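PDB 4YHE: GH5 from Bacteroidetes bacterium AC2a, which probably hydrolyses beta-1,4-glucosidic bonds in cellulose as a family 5 glycoside hydrolase. Local coordinates for residues D25-G30 / T112-S117; H118-P123 / N163-G168. All coordinates share one frame; numbering follows the deposited sequence.

Contact 1: residues D25-G30 / T112-S117; sequences DAHYDG and TPSKGS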
loop_
_atom_site.group_PDB
_atom_site.type_symbol
_atom_site.label_atom_id
_atom_site.label_comp_id
_atom_site.label_asym_id
_atom_site.label_seq_id
_atom_site.Cartn_x
_atom_site.Cartn_y
_atom_site.Cartn_z
ATOM N N ASP A 25 4.291 -11.311 -3.365
ATOM C CA ASP A 25 5.441 -10.414 -3.442
ATOM C C ASP A 25 6.777 -11.052 -2.993
ATOM O O ASP A 25 7.836 -10.477 -3.247
ATOM C CB ASP A 25 5.174 -9.129 -2.632
ATOM C CG ASP A 25 4.525 -9.402 -1.245
ATOM O OD1 ASP A 25 3.557 -10.204 -1.145
ATOM O OD2 ASP A 25 4.949 -8.779 -0.262
ATOM N N ALA A 26 6.718 -12.198 -2.311
ATOM C CA ALA A 26 7.883 -12.823 -1.699
ATOM C C ALA A 26 8.784 -13.365 -2.815
ATOM O O ALA A 26 8.294 -13.878 -3.825
ATOM C CB ALA A 26 7.451 -13.964 -0.809
ATOM N N HIS A 27 10.085 -13.255 -2.627
ATOM C CA HIS A 27 11.015 -13.683 -3.647
ATOM C C HIS A 27 12.376 -13.972 -3.048
ATOM O O HIS A 27 12.714 -13.514 -1.970
ATOM C CB HIS A 27 11.187 -12.589 -4.672
ATOM C CG HIS A 27 11.747 -11.330 -4.087
ATOM N ND1 HIS A 27 13.088 -11.023 -4.146
ATOM C CD2 HIS A 27 11.160 -10.325 -3.393
ATOM C CE1 HIS A 27 13.305 -9.879 -3.521
ATOM N NE2 HIS A 27 12.151 -9.434 -3.054
ATOM N N TYR A 28 13.150 -14.750 -3.786
ATOM C CA TYR A 28 14.569 -14.895 -3.498
ATOM C C TYR A 28 15.237 -15.468 -4.731
ATOM O O TYR A 28 14.593 -16.121 -5.570
ATOM C CB TYR A 28 14.827 -15.738 -2.249
ATOM C CG TYR A 28 14.175 -17.103 -2.233
ATOM C CD1 TYR A 28 14.769 -18.206 -2.862
ATOM C CD2 TYR A 28 12.962 -17.298 -1.593
ATOM C CE1 TYR A 28 14.178 -19.462 -2.845
ATOM C CE2 TYR A 28 12.363 -18.534 -1.567
ATOM C CZ TYR A 28 12.961 -19.614 -2.189
ATOM O OH TYR A 28 12.326 -20.819 -2.129
ATOM N N ASP A 29 16.522 -15.138 -4.875
ATOM C CA ASP A 29 17.330 -15.601 -6.023
ATOM C C ASP A 29 16.690 -15.228 -7.361
ATOM O O ASP A 29 16.872 -15.916 -8.353
ATOM C CB ASP A 29 17.574 -17.120 -5.934
ATOM C CG ASP A 29 18.254 -17.529 -4.628
ATOM O OD1 ASP A 29 19.027 -16.728 -4.053
ATOM O OD2 ASP A 29 18.002 -18.649 -4.154
ATOM N N GLY A 30 15.952 -14.120 -7.382
ATOM C CA GLY A 30 15.397 -13.588 -8.620
ATOM C C GLY A 30 14.047 -14.111 -9.067
ATOM O O GLY A 30 13.618 -13.855 -10.200
ATOM N N THR A 112 18.411 -7.157 -0.221
ATOM C CA THR A 112 17.464 -7.984 -0.960
ATOM C C THR A 112 18.041 -9.401 -1.105
ATOM O O THR A 112 19.253 -9.566 -1.336
ATOM C CB THR A 112 17.159 -7.394 -2.364
ATOM O OG1 THR A 112 16.535 -8.390 -3.185
ATOM C CG2 THR A 112 18.423 -6.902 -3.068
ATOM N N PRO A 113 17.183 -10.430 -0.979
ATOM C CA PRO A 113 17.612 -11.799 -1.302
ATOM C C PRO A 113 17.713 -12.070 -2.826
ATOM O O PRO A 113 17.978 -13.200 -3.235
ATOM C CB PRO A 113 16.512 -12.649 -0.657
ATOM C CG PRO A 113 15.272 -11.804 -0.782
ATOM C CD PRO A 113 15.773 -10.396 -0.509
ATOM N N SER A 114 17.470 -11.054 -3.656
ATOM C CA SER A 114 17.531 -11.199 -5.109
ATOM C C SER A 114 18.482 -10.170 -5.730
ATOM O O SER A 114 18.153 -9.516 -6.721
ATOM C CB SER A 114 16.141 -11.073 -5.712
ATOM O OG SER A 114 15.306 -12.135 -5.270
ATOM N N LYS A 115 19.656 -10.028 -5.118
ATOM C CA LYS A 115 20.651 -9.062 -5.587
ATOM C C LYS A 115 20.864 -9.238 -7.064
ATOM O O LYS A 115 21.020 -10.363 -7.533
ATOM C CB LYS A 115 21.979 -9.228 -4.846
ATOM C CG LYS A 115 21.886 -8.785 -3.403
ATOM C CD LYS A 115 23.245 -8.717 -2.728
ATOM C CE LYS A 115 23.116 -8.225 -1.292
ATOM N NZ LYS A 115 22.116 -9.020 -0.512
ATOM N N GLY A 116 20.826 -8.128 -7.801
ATOM C CA GLY A 116 21.050 -8.139 -9.247
ATOM C C GLY A 116 19.832 -8.417 -10.122
ATOM O O GLY A 116 19.921 -8.313 -11.338
ATOM N N SER A 117 18.690 -8.791 -9.538
ATOM C CA SER A 117 17.549 -9.191 -10.360
ATOM C C SER A 117 16.441 -8.114 -10.452
ATOM O O SER A 117 15.422 -8.320 -11.110
ATOM C CB SER A 117 16.937 -10.481 -9.802
ATOM O OG SER A 117 17.872 -11.550 -9.765
HETATM O O HOH W 1 18.568 -15.216 -1.640
HETATM O O HOH W 2 20.509 -14.127 -4.605
#
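The imidazole of His27 has Ser114 OG, Thr112 OG1 and Asp25 O at its edge, close to its plane, while Pro113 CG approaches obliquely; the rings of Trp37, His104 and His118 also meet it. Asp29 CG lies at the edge of the Tyr28 ring. The His27 ring reaches the 112-117 loop because CG takes the crowded position between the backbone N and the carbonyl carbon (chi1 61°). Its ND1 then lies 2.7 Å from Ser114 OG in a nearly straight hydrogen bond (163°), and CE1 comes within 3.6 Å of Thr112 OG1. Ser114 OG accepts from Gly30 N at 3.0 Å, so with the His27 bond two bonds across the contact grip this buried hydroxyl. Ser114 N in turn donates to Thr112 OG1 at 2.9 Å, an ST turn, and the same Thr112 oxygen is hydrogen-bonded to His118 NE2. An alanine at His27 would remove the ring and its bond to Ser114 OG, and would probably loosen the packing among the surrounding rings.

Along the backbone, Asp29 N donates a hydrogen bond to Pro113 O at 2.9 Å, the nitrogen standing above the carbonyl plane, 40° out of it. Two waters donate both to Pro113 O and to Asp29 OD1, adding two bonds to this carbonyl. Pro113 CB packs on Tyr28 CB at 3.9 Å, and Ser117 OG lies 3.4 Å from Gly30 CA. The contact thus joins the small antiparallel hairpin of strands 27-28 and 31-32 to the loop between barrel strand 97-101 and helix 122-127.

Contact 2: residues H118-P123 / N163-G168; sequences HWLDLP and NEIQDG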
loop_
_atom_site.group_PDB
_atom_site.type_symbol
_atom_site.label_atom_id
_atom_site.label_comp_id
_atom_site.label_asym_id
_atom_site.label_seq_id
_atom_site.Cartn_x
_atom_site.Cartn_y
_atom_site.Cartn_z
ATOM N N HIS A 118 16.655 -6.964 -9.831
ATOM C CA HIS A 118 15.609 -5.928 -9.785
ATOM C C HIS A 118 15.728 -5.055 -11.035
ATOM O O HIS A 118 16.488 -4.082 -11.084
ATOM C CB HIS A 118 15.694 -5.132 -8.476
ATOM C CG HIS A 118 15.457 -5.975 -7.256
ATOM N ND1 HIS A 118 14.195 -6.261 -6.778
ATOM C CD2 HIS A 118 16.318 -6.627 -6.440
ATOM C CE1 HIS A 118 14.289 -7.040 -5.714
ATOM N NE2 HIS A 118 15.565 -7.273 -5.484
ATOM N N TRP A 119 14.994 -5.465 -12.063
ATOM C CA TRP A 119 15.055 -4.820 -13.388
ATOM C C TRP A 119 14.495 -3.401 -13.334
ATOM O O TRP A 119 14.920 -2.542 -14.095
ATOM C CB TRP A 119 14.304 -5.640 -14.437
ATOM C CG TRP A 119 12.843 -5.827 -14.106
ATOM C CD1 TRP A 119 12.295 -6.844 -13.381
ATOM C CD2 TRP A 119 11.750 -4.983 -14.509
ATOM N NE1 TRP A 119 10.917 -6.662 -13.272
ATOM C CE2 TRP A 119 10.567 -5.529 -13.952
ATOM C CE3 TRP A 119 11.663 -3.803 -15.257
ATOM C CZ2 TRP A 119 9.318 -4.951 -14.131
ATOM C CZ3 TRP A 119 10.427 -3.224 -15.428
ATOM C CH2 TRP A 119 9.258 -3.805 -14.879
ATOM N N LEU A 120 13.548 -3.162 -12.424
ATOM C CA LEU A 120 12.939 -1.855 -12.270
ATOM C C LEU A 120 13.822 -0.969 -11.372
ATOM O O LEU A 120 13.650 -0.904 -10.154
ATOM C CB LEU A 120 11.532 -2.078 -11.712
ATOM C CG LEU A 120 10.590 -0.913 -11.608
ATOM C CD1 LEU A 120 10.496 -0.149 -12.923
ATOM C CD2 LEU A 120 9.218 -1.449 -11.175
ATOM N N ASP A 121 14.815 -0.322 -11.999
ATOM C CA ASP A 121 15.992 0.194 -11.314
ATOM C C ASP A 121 16.066 1.701 -11.510
ATOM O O ASP A 121 16.478 2.166 -12.561
ATOM C CB ASP A 121 17.240 -0.485 -11.916
ATOM C CG ASP A 121 18.525 -0.162 -11.181
ATOM O OD1 ASP A 121 18.682 0.937 -10.607
ATOM O OD2 ASP A 121 19.436 -1.007 -11.224
ATOM N N LEU A 122 15.681 2.466 -10.491
ATOM C CA LEU A 122 15.570 3.911 -10.658
ATOM C C LEU A 122 16.932 4.636 -10.876
ATOM O O LEU A 122 17.054 5.418 -11.792
ATOM C CB LEU A 122 14.785 4.527 -9.495
ATOM C CG LEU A 122 14.603 6.052 -9.588
ATOM C CD1 LEU A 122 13.716 6.443 -10.747
ATOM C CD2 LEU A 122 14.031 6.563 -8.283
ATOM N N PRO A 123 17.937 4.392 -10.018
ATOM C CA PRO A 123 19.231 5.049 -10.285
ATOM C C PRO A 123 19.801 4.699 -11.653
ATOM O O PRO A 123 20.334 5.580 -12.338
ATOM C CB PRO A 123 20.141 4.507 -9.173
ATOM C CG PRO A 123 19.201 4.131 -8.069
ATOM C CD PRO A 123 17.950 3.658 -8.740
ATOM N N ASN A 163 5.211 0.134 -6.698
ATOM C CA ASN A 163 5.240 0.131 -5.251
ATOM C C ASN A 163 6.080 1.276 -4.641
ATOM O O ASN A 163 5.624 2.436 -4.612
ATOM C CB ASN A 163 5.652 -1.243 -4.742
ATOM C CG ASN A 163 5.527 -1.368 -3.242
ATOM O OD1 ASN A 163 4.530 -0.903 -2.649
ATOM N ND2 ASN A 163 6.558 -1.938 -2.600
ATOM N N GLU A 164 7.278 0.971 -4.141
ATOM C CA GLU A 164 8.068 1.944 -3.407
ATOM C C GLU A 164 9.328 2.196 -4.213
ATOM O O GLU A 164 10.284 1.432 -4.124
ATOM C CB GLU A 164 8.406 1.425 -2.012
ATOM C CG GLU A 164 7.193 1.352 -1.065
ATOM C CD GLU A 164 7.580 0.989 0.356
ATOM O OE1 GLU A 164 8.712 0.477 0.551
ATOM O OE2 GLU A 164 6.749 1.194 1.278
ATOM N N ILE A 165 9.321 3.252 -5.002
ATOM C CA ILE A 165 10.435 3.487 -5.935
ATOM C C ILE A 165 11.394 4.469 -5.281
ATOM O O ILE A 165 10.975 5.494 -4.709
ATOM C CB ILE A 165 9.890 3.971 -7.297
ATOM C CG1 ILE A 165 8.978 2.900 -7.908
ATOM C CG2 ILE A 165 11.015 4.374 -8.243
ATOM C CD1 ILE A 165 9.643 1.555 -8.129
ATOM N N GLN A 166 12.678 4.141 -5.317
ATOM C CA GLN A 166 13.682 4.893 -4.570
ATOM C C GLN A 166 15.081 4.509 -5.002
ATOM O O GLN A 166 15.255 3.635 -5.842
ATOM C CB GLN A 166 13.572 4.609 -3.088
ATOM C CG GLN A 166 13.738 3.147 -2.721
ATOM C CD GLN A 166 14.202 2.963 -1.299
ATOM O OE1 GLN A 166 15.091 3.679 -0.824
ATOM N NE2 GLN A 166 13.628 1.980 -0.610
ATOM N N ASP A 167 16.069 5.131 -4.382
ATOM C CA ASP A 167 17.458 4.812 -4.693
ATOM C C ASP A 167 18.170 4.034 -3.572
ATOM O O ASP A 167 19.369 3.804 -3.669
ATOM C CB ASP A 167 18.217 6.095 -5.062
ATOM C CG ASP A 167 18.415 7.031 -3.900
ATOM O OD1 ASP A 167 18.049 6.687 -2.756
ATOM O OD2 ASP A 167 18.949 8.151 -4.156
ATOM N N GLY A 168 17.456 3.668 -2.514
ATOM C CA GLY A 168 18.024 2.904 -1.381
ATOM C C GLY A 168 18.140 3.660 -0.068
ATOM O O GLY A 168 18.302 3.045 1.005
HETATM O O HOH W 3 15.591 1.229 -7.729
#
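In this beta/alpha barrel, the loop after strand 157-160 packs against the start of helix 122-127. It carries the Asn163-Glu164 pair, consistent with the family 5 motif whose glutamate is the acid/base in relatives; Glu164 touches Glu295 of strand 291-296.

Apolar contacts are centred on Ile165. Its CG2, anti to the backbone N, meets Leu122 CD2 at 3.7 Å, the two side chains crossing obliquely, and its CD1 lies 4.3 Å from Leu120 CD2. Leu122 points toward the loop with CG anti to its backbone N (chi1 -179°), and CB also approaches Gln166 O at 3.8 Å. Trp189 of helix 181-199 touches both Leu120 and Ile165, and Val185 of that helix touches Leu122. Beyond the leucines, Pro123 CG packs on Asp167 CB at 3.7 Å, the side chains crossing at about a right angle.

Polar side-chain ends are turned to other partners. Asp167 OD2 bonds to Gln182 and OD1 to Asp169 N; Gln166 OE1 accepts from Trp170 N and, weakly, from Gly168 N. At the helix start, Asp121 is the N-cap, its OD1 taking Ala124 N.

The two segments are joined in polar terms through a water, which accepts from Leu122 N at 3.0 Å and donates to Gln166 O at 3.1 Å.

From the N terminus, the chain leaves barrel strand 16-20, forms the 25-30 side of contact 1, and passes through barrel strands 57-60 and 97-101 before residues 112-117 close that 81-residue loop. Residue 118 follows directly and opens contact 2, whose 39-residue loop runs through helices 122-127 and 129-149 and strand 157-160 before 163-168 closes it. The loops therefore stand in series, neither nesting nor crossing. Their centres are 13 Å apart, and His118 couples them: its NE2 lies 2.7 Å from Thr112 OG1, and its CE1 approaches His27 CE1. Together they tie loops following strands 16-20, 97-101 and 157-160.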